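Local atomic coordinates of cysteine hydrolase (PDB entry 6KUA), a protein that hydrolyses nicotinamide to nicotinate and ammonia as a zinc-bound member of the isochorismatase-like hydrolase family. Residues Val8-Ser12 / Tyr13-Ala17; Asp108-Gly112 / Thr113-Ser117; Lys165-Glu168 / Trp169-His173. All coordinates share one frame; numbering follows the deposited sequence.

Interaction 1 (Val8-Ser12 / Tyr13-Ala17)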
loop_
_atom_site.group_PDB
_atom_site.type_symbol
_atom_site.label_atom_id
_atom_site.label_comp_id
_atom_site.label_asym_id
_atom_site.label_seq_id
_atom_site.Cartn_x
_atom_site.Cartn_y
_atom_site.Cartn_z
ATOM N N VAL A 8 -1.223 -4.006 20.566
ATOM C CA VAL A 8 -1.276 -3.068 21.689
ATOM C C VAL A 8 -0.838 -1.706 21.171
ATOM O O VAL A 8 0.351 -1.477 20.922
ATOM C CB VAL A 8 -0.403 -3.525 22.861
ATOM C CG1 VAL A 8 -0.522 -2.537 24.030
ATOM C CG2 VAL A 8 -0.809 -4.932 23.274
ATOM N N VAL A 9 -1.800 -0.803 21.013
ATOM C CA VAL A 9 -1.587 0.463 20.313
ATOM C C VAL A 9 -1.313 1.577 21.322
ATOM O O VAL A 9 -2.154 1.877 22.182
ATOM C CB VAL A 9 -2.790 0.807 19.420
ATOM C CG1 VAL A 9 -2.522 2.079 18.636
ATOM C CG2 VAL A 9 -3.078 -0.353 18.467
ATOM N N ASP A 10 -0.113 2.161 21.219
ATOM C CA ASP A 10 0.264 3.436 21.848
ATOM C C ASP A 10 -0.039 3.505 23.343
ATOM O O ASP A 10 -0.498 4.531 23.857
ATOM C CB ASP A 10 -0.389 4.605 21.114
ATOM C CG ASP A 10 0.382 4.995 19.888
ATOM O OD1 ASP A 10 1.609 5.214 20.013
ATOM O OD2 ASP A 10 -0.221 5.055 18.795
ATOM N N TYR A 11 0.265 2.429 24.069
ATOM C CA TYR A 11 0.021 2.416 25.512
ATOM C C TYR A 11 1.247 2.921 26.275
ATOM O O TYR A 11 1.843 2.224 27.092
ATOM C CB TYR A 11 -0.378 1.024 25.976
ATOM C CG TYR A 11 -1.141 1.092 27.267
ATOM C CD1 TYR A 11 -2.450 1.543 27.285
ATOM C CD2 TYR A 11 -0.535 0.765 28.475
ATOM C CE1 TYR A 11 -3.155 1.634 28.459
ATOM C CE2 TYR A 11 -1.228 0.858 29.667
ATOM C CZ TYR A 11 -2.538 1.292 29.649
ATOM O OH TYR A 11 -3.248 1.377 30.814
ATOM N N SER A 12 1.611 4.166 25.993
ATOM C CA SER A 12 2.828 4.775 26.508
ATOM C C SER A 12 2.529 5.733 27.653
ATOM O O SER A 12 1.404 6.216 27.819
ATOM C CB SER A 12 3.562 5.532 25.404
ATOM O OG SER A 12 2.931 6.770 25.158
ATOM N N TYR A 13 3.577 6.010 28.435
ATOM C CA TYR A 13 3.484 6.955 29.546
ATOM C C TYR A 13 2.937 8.309 29.088
ATOM O O TYR A 13 2.074 8.896 29.754
ATOM C CB TYR A 13 4.867 7.100 30.193
ATOM C CG TYR A 13 4.958 8.002 31.416
ATOM C CD1 TYR A 13 4.718 7.503 32.697
ATOM C CD2 TYR A 13 5.321 9.343 31.293
ATOM C CE1 TYR A 13 4.813 8.321 33.819
ATOM C CE2 TYR A 13 5.420 10.169 32.409
ATOM C CZ TYR A 13 5.165 9.653 33.669
ATOM O OH TYR A 13 5.259 10.472 34.776
ATOM N N ASP A 14 3.409 8.813 27.944
ATOM C CA ASP A 14 2.987 10.135 27.481
ATOM C C ASP A 14 1.494 10.195 27.183
ATOM O O ASP A 14 0.886 11.263 27.310
ATOM C CB ASP A 14 3.781 10.542 26.239
ATOM C CG ASP A 14 4.993 11.383 26.576
ATOM O OD1 ASP A 14 5.078 11.865 27.729
ATOM O OD2 ASP A 14 5.863 11.558 25.692
ATOM N N PHE A 15 0.885 9.070 26.783
ATOM C CA PHE A 15 -0.541 9.045 26.484
ATOM C C PHE A 15 -1.402 8.660 27.679
ATOM O O PHE A 15 -2.590 8.999 27.694
ATOM C CB PHE A 15 -0.847 8.062 25.341
ATOM C CG PHE A 15 -0.567 8.609 23.970
ATOM C CD1 PHE A 15 -1.239 9.728 23.504
ATOM C CD2 PHE A 15 0.365 7.997 23.142
ATOM C CE1 PHE A 15 -0.979 10.236 22.243
ATOM C CE2 PHE A 15 0.635 8.502 21.876
ATOM C CZ PHE A 15 -0.040 9.620 21.425
ATOM N N ILE A 16 -0.852 7.949 28.663
ATOM C CA ILE A 16 -1.647 7.328 29.715
ATOM C C ILE A 16 -1.495 8.047 31.052
ATOM O O ILE A 16 -2.466 8.169 31.806
ATOM C CB ILE A 16 -1.296 5.828 29.855
ATOM C CG1 ILE A 16 -1.468 5.113 28.510
ATOM C CG2 ILE A 16 -2.173 5.155 30.913
ATOM C CD1 ILE A 16 -2.844 5.285 27.926
ATOM N N ALA A 17 -0.292 8.526 31.365
ATOM C CA ALA A 17 0.008 9.029 32.699
ATOM C C ALA A 17 -0.548 10.434 32.905
ATOM O O ALA A 17 -0.634 11.232 31.968
ATOM C CB ALA A 17 1.516 9.026 32.938
#
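Ser12 supplies the polar side of the contact, offering both of its oxygens to the first turn of helix 13-16. Its OG accepts from Phe15 N at 3.5 Å, a long, weak N-cap bond; OG can face the helix start because it stands between the backbone N and the carbonyl carbon (chi1 77°). The carbonyl does similar work, with Phe15 N 3.1 Å and Ile16 N 3.0 Å from Ser12 O, both weak bonds. Just upstream, Tyr11 is the centre of an inverse gamma turn that swings the chain out of strand 4-9. In isochorismatase-like, Rossmann-like alpha/beta enzymes the C-terminal ends of the parallel strands line the catalytic pocket, and this turn probably does so here. Asp10 forms a salt bridge with Lys104, probably the Asp and Lys of the Asp-Lys-Cys triad known in this family, and also accepts from Asp54 N. Among the ring contacts, Ile16 lays CG1 over one face of the Tyr11 ring, 3.9 Å from its centroid, a CH-pi contact, and puts CD1 3.7 Å from Tyr11 CE1. Tyr11 OH is held by Gly28 O. Ser12 OG and Asp10 O meet the Phe15 ring obliquely, OG 3.5 Å from CD2; Phe15 CE2 is 3.9 Å from Asp10 OD1, with ring and carboxylate planes 61° apart, and the Phe15 side chain comes within about 5 Å of the zinc ion.

Interaction 2 (Asp108-Gly112 / Thr113-Ser117); sequences DSFFG and TPLDS
Ser109 and Phe110 meet Thr113 and Leu115 in a local turn-to-helix contact, in the loop that follows strand 99-104 and leads into helix 115-121. The backbone folds through two successive beta turns, type I from Asp108 to Phe111 and type II from Phe110 to Thr113; Gly112 takes the positive-phi corner (phi 62°) of the second. The first is reinforced by an Asx turn: Asp108 OD1 accepts from Phe110 N at 2.8 Å, met from above the carboxylate plane, while OD2 is bonded to Ser144. Thr113 OG1 then works in both directions. It donates to Ser109 O at 2.8 Å, in the carbonyl plane and on a lone pair, and accepts from Leu115 N at 3.3 Å in an ST turn. One hydroxyl thus ties the returning loop to the helix start, with chi1 of 75° placing OG1 between its own backbone N and carbonyl carbon. A water accepts from Asp116 N at 3.0 Å and lies within bonding distance of Phe110 O and Thr113 O, linking the loop to the helix start. The apolar half is a CH-pi contact: Leu115 CD2 sits almost centrally over one face of the Phe110 ring, 3.5 Å from the centroid and 10° off the ring normal. Asp116 CB approaches the same ring at CD2, 4.0 Å away, while its carboxylate is engaged by Tyr150 and Arg120. Around this turn, Phe110 packs on helix 137-147 through Thr141, Ser144 and Ala145, Ser109 bonds to Thr141, and Leu115 lies against Ile102 of strand 99-104 and Phe50 and Leu52 of strand 48-54.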
loop_
_atom_site.group_PDB
_atom_site.type_symbol
_atom_site.label_atom_id
_atom_site.label_comp_id
_atom_site.label_asym_id
_atom_site.label_seq_id
_atom_site.Cartn_x
_atom_site.Cartn_y
_atom_site.Cartn_z
ATOM N N ASP A 108 -2.253 5.111 12.136
ATOM C CA ASP A 108 -2.532 3.763 11.648
ATOM C C ASP A 108 -1.296 2.884 11.806
ATOM O O ASP A 108 -0.259 3.141 11.193
ATOM C CB ASP A 108 -2.967 3.846 10.182
ATOM C CG ASP A 108 -3.133 2.481 9.500
ATOM O OD1 ASP A 108 -2.997 1.401 10.135
ATOM O OD2 ASP A 108 -3.419 2.503 8.280
ATOM N N SER A 109 -1.434 1.812 12.585
ATOM C CA SER A 109 -0.319 0.916 12.884
ATOM C C SER A 109 0.217 0.193 11.650
ATOM O O SER A 109 1.340 -0.327 11.694
ATOM C CB SER A 109 -0.766 -0.116 13.922
ATOM O OG SER A 109 -1.078 0.498 15.172
ATOM N N PHE A 110 -0.557 0.131 10.564
ATOM C CA PHE A 110 -0.121 -0.540 9.346
ATOM C C PHE A 110 0.578 0.395 8.358
ATOM O O PHE A 110 1.227 -0.091 7.426
ATOM C CB PHE A 110 -1.308 -1.189 8.632
ATOM C CG PHE A 110 -1.930 -2.336 9.388
ATOM C CD1 PHE A 110 -2.845 -2.105 10.411
ATOM C CD2 PHE A 110 -1.605 -3.649 9.069
ATOM C CE1 PHE A 110 -3.439 -3.177 11.101
ATOM C CE2 PHE A 110 -2.186 -4.729 9.762
ATOM C CZ PHE A 110 -3.100 -4.487 10.776
ATOM N N PHE A 111 0.455 1.711 8.527
ATOM C CA PHE A 111 0.987 2.632 7.528
ATOM C C PHE A 111 2.500 2.737 7.638
ATOM O O PHE A 111 3.034 3.033 8.708
ATOM C CB PHE A 111 0.355 4.011 7.666
ATOM C CG PHE A 111 0.764 4.942 6.570
ATOM C CD1 PHE A 111 0.187 4.841 5.316
ATOM C CD2 PHE A 111 1.776 5.868 6.772
ATOM C CE1 PHE A 111 0.584 5.679 4.289
ATOM C CE2 PHE A 111 2.179 6.709 5.741
ATOM C CZ PHE A 111 1.585 6.614 4.511
ATOM N N GLY A 112 3.193 2.480 6.533
ATOM C CA GLY A 112 4.642 2.568 6.512
ATOM C C GLY A 112 5.366 1.603 7.433
ATOM O O GLY A 112 6.539 1.821 7.744
ATOM N N THR A 113 4.707 0.539 7.879
ATOM C CA THR A 113 5.304 -0.455 8.756
ATOM C C THR A 113 5.251 -1.832 8.103
ATOM O O THR A 113 4.530 -2.036 7.122
ATOM C CB THR A 113 4.588 -0.518 10.114
ATOM O OG1 THR A 113 3.337 -1.197 9.929
ATOM C CG2 THR A 113 4.375 0.909 10.707
ATOM N N PRO A 114 6.022 -2.790 8.604
ATOM C CA PRO A 114 5.930 -4.155 8.076
ATOM C C PRO A 114 4.876 -5.014 8.779
ATOM O O PRO A 114 4.929 -6.246 8.694
ATOM C CB PRO A 114 7.334 -4.706 8.321
ATOM C CG PRO A 114 7.777 -4.000 9.578
ATOM C CD PRO A 114 7.163 -2.627 9.527
ATOM N N LEU A 115 3.922 -4.388 9.475
ATOM C CA LEU A 115 2.996 -5.154 10.312
ATOM C C LEU A 115 2.234 -6.196 9.499
ATOM O O LEU A 115 2.175 -7.369 9.878
ATOM C CB LEU A 115 2.027 -4.216 11.027
ATOM C CG LEU A 115 0.991 -4.933 11.904
ATOM C CD1 LEU A 115 1.687 -5.729 13.023
ATOM C CD2 LEU A 115 -0.009 -3.916 12.479
ATOM N N ASP A 116 1.644 -5.793 8.375
ATOM C CA ASP A 116 0.856 -6.738 7.585
ATOM C C ASP A 116 1.712 -7.921 7.144
ATOM O O ASP A 116 1.301 -9.087 7.269
ATOM C CB ASP A 116 0.237 -6.016 6.383
ATOM C CG ASP A 116 -0.554 -6.942 5.464
ATOM O OD1 ASP A 116 -1.267 -7.843 5.969
ATOM O OD2 ASP A 116 -0.479 -6.748 4.220
ATOM N N SER A 117 2.921 -7.644 6.646
ATOM C CA SER A 117 3.768 -8.737 6.178
ATOM C C SER A 117 4.204 -9.642 7.327
ATOM O O SER A 117 4.313 -10.860 7.142
ATOM C CB SER A 117 4.989 -8.189 5.442
ATOM O OG SER A 117 5.938 -7.751 6.387
HETATM O O HOH W 1 1.668 -2.961 7.284
HETATM O O HOH W 2 3.192 -1.151 4.867
#

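Interaction 3 (Lys165-Glu168 / Trp169-His173)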
loop_
_atom_site.group_PDB
_atom_site.type_symbol
_atom_site.label_atom_id
_atom_site.label_comp_id
_atom_site.label_asym_id
_atom_site.label_seq_id
_atom_site.Cartn_x
_atom_site.Cartn_y
_atom_site.Cartn_z
ATOM N N LYS A 165 -17.915 10.575 23.592
ATOM C CA LYS A 165 -18.719 10.428 22.382
ATOM C C LYS A 165 -17.957 9.670 21.302
ATOM O O LYS A 165 -18.529 8.822 20.609
ATOM C CB LYS A 165 -19.128 11.809 21.855
ATOM C CG LYS A 165 -20.207 12.500 22.667
ATOM C CD LYS A 165 -20.253 13.991 22.374
ATOM C CE LYS A 165 -18.888 14.577 21.969
ATOM N NZ LYS A 165 -17.810 14.428 23.007
ATOM N N GLY A 166 -16.670 9.980 21.133
ATOM C CA GLY A 166 -15.876 9.294 20.129
ATOM C C GLY A 166 -15.644 7.840 20.481
ATOM O O GLY A 166 -15.673 6.961 19.605
ATOM N N HIS A 167 -15.419 7.564 21.766
ATOM C CA HIS A 167 -15.290 6.188 22.218
ATOM C C HIS A 167 -16.519 5.371 21.832
ATOM O O HIS A 167 -16.405 4.304 21.207
ATOM C CB HIS A 167 -15.057 6.165 23.731
ATOM C CG HIS A 167 -14.991 4.787 24.309
ATOM N ND1 HIS A 167 -13.845 4.018 24.274
ATOM C CD2 HIS A 167 -15.929 4.036 24.934
ATOM C CE1 HIS A 167 -14.079 2.853 24.853
ATOM N NE2 HIS A 167 -15.338 2.838 25.261
ATOM N N GLU A 168 -17.712 5.874 22.163
ATOM C CA GLU A 168 -18.933 5.146 21.813
ATOM C C GLU A 168 -19.168 5.135 20.303
ATOM O O GLU A 168 -19.616 4.121 19.749
ATOM C CB GLU A 168 -20.137 5.752 22.544
ATOM C CG GLU A 168 -20.125 5.491 24.062
ATOM C CD GLU A 168 -21.171 6.300 24.841
ATOM O OE1 GLU A 168 -21.537 5.868 25.962
ATOM O OE2 GLU A 168 -21.614 7.366 24.349
ATOM N N TRP A 169 -18.907 6.260 19.625
ATOM C CA TRP A 169 -19.028 6.277 18.167
ATOM C C TRP A 169 -18.185 5.171 17.539
ATOM O O TRP A 169 -18.651 4.430 16.666
ATOM C CB TRP A 169 -18.607 7.641 17.584
ATOM C CG TRP A 169 -18.655 7.543 16.090
ATOM C CD1 TRP A 169 -19.755 7.715 15.293
ATOM C CD2 TRP A 169 -17.590 7.126 15.220
ATOM N NE1 TRP A 169 -19.430 7.466 13.984
ATOM C CE2 TRP A 169 -18.108 7.100 13.911
ATOM C CE3 TRP A 169 -16.235 6.798 15.421
ATOM C CZ2 TRP A 169 -17.330 6.746 12.804
ATOM C CZ3 TRP A 169 -15.468 6.428 14.317
ATOM C CH2 TRP A 169 -16.018 6.412 13.027
ATOM N N ALA A 170 -16.933 5.048 17.981
ATOM C CA ALA A 170 -15.990 4.147 17.321
ATOM C C ALA A 170 -16.325 2.685 17.596
ATOM O O ALA A 170 -16.170 1.833 16.710
ATOM C CB ALA A 170 -14.557 4.489 17.751
ATOM N N LEU A 171 -16.817 2.376 18.805
ATOM C CA LEU A 171 -17.192 0.999 19.108
ATOM C C LEU A 171 -18.327 0.531 18.206
ATOM O O LEU A 171 -18.329 -0.621 17.759
ATOM C CB LEU A 171 -17.569 0.851 20.585
ATOM C CG LEU A 171 -16.421 0.975 21.605
ATOM C CD1 LEU A 171 -16.940 0.866 23.024
ATOM C CD2 LEU A 171 -15.323 -0.056 21.371
ATOM N N ALA A 172 -19.298 1.413 17.916
ATOM C CA ALA A 172 -20.371 1.037 17.000
ATOM C C ALA A 172 -19.865 0.952 15.565
ATOM O O ALA A 172 -20.269 0.063 14.815
ATOM C CB ALA A 172 -21.545 2.024 17.093
ATOM N N HIS A 173 -18.983 1.877 15.167
ATOM C CA HIS A 173 -18.343 1.779 13.861
ATOM C C HIS A 173 -17.648 0.433 13.696
ATOM O O HIS A 173 -17.860 -0.266 12.698
ATOM C CB HIS A 173 -17.351 2.930 13.673
ATOM C CG HIS A 173 -16.792 3.028 12.289
ATOM N ND1 HIS A 173 -17.484 3.607 11.247
ATOM C CD2 HIS A 173 -15.609 2.613 11.772
ATOM C CE1 HIS A 173 -16.742 3.569 10.153
ATOM N NE2 HIS A 173 -15.605 2.958 10.438
#
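His167 presents one face of its imidazole to Leu171, whose CG stands 4.2 Å above the ring plane, offset toward the rim, while Leu171 CD1 comes 3.4 Å from His167 NE2. The two side chains run obliquely to each other, and His167 can reach along the helix toward Leu171 because its CG is anti to the backbone N (chi1 177°). The other ring nitrogen, ND1, is hydrogen-bonded to Thr134, which helps to fix the rotation of the imidazole. The Trp169 indole has Gly166 O at its edge, near its plane, and His173 CB 3.8 Å above one face, offset toward the rim; in turn Trp169 CH2 lies 3.5 Å over a face of the His173 ring. Beneath these groups the backbone carries regular i to i+4 bonds. Trp169 N donates to Lys165 O at 2.8 Å, Ala170 N to Gly166 O at 2.8 Å, and Leu171 N to His167 O at 3.1 Å; a longer bond joins Ala172 N to Glu168 O at 3.3 Å. The side of the helix bearing Trp169 and His173 faces the third subunit, another copy of the protein, where Trp169 stacks on Trp169 of that subunit and donates NE1 to its Asp135, while His173 bonds to His140 of that chain. Leu171 and His167 instead rest on strand 151-160. This is a regular alpha helix of a layered alpha/beta fold, one flank packed on a sheet strand and another built into a subunit interface.

Following the chain from the N terminus, interaction 1 comes first, carrying strand 4-9 out of the middle of the sheet into a short helix near the zinc. Interaction 2 follows, shaping the loop from strand 99-104, outermost within this chain, into helix 115-121, and interaction 3 lies within helix 164-176 near the C terminus. The three occur in series, so none nests within or crosses another. Interactions 1 and 2 touch, Val9 CG2 lying 3.9 Å from Ser109 OG, which brings the central strand against the 108-112 loop. Interaction 3 stands apart, its nearest atoms about 12 Å from either of the others, beside strand 151-160; it shares with interaction 2 contacts to the third subunit.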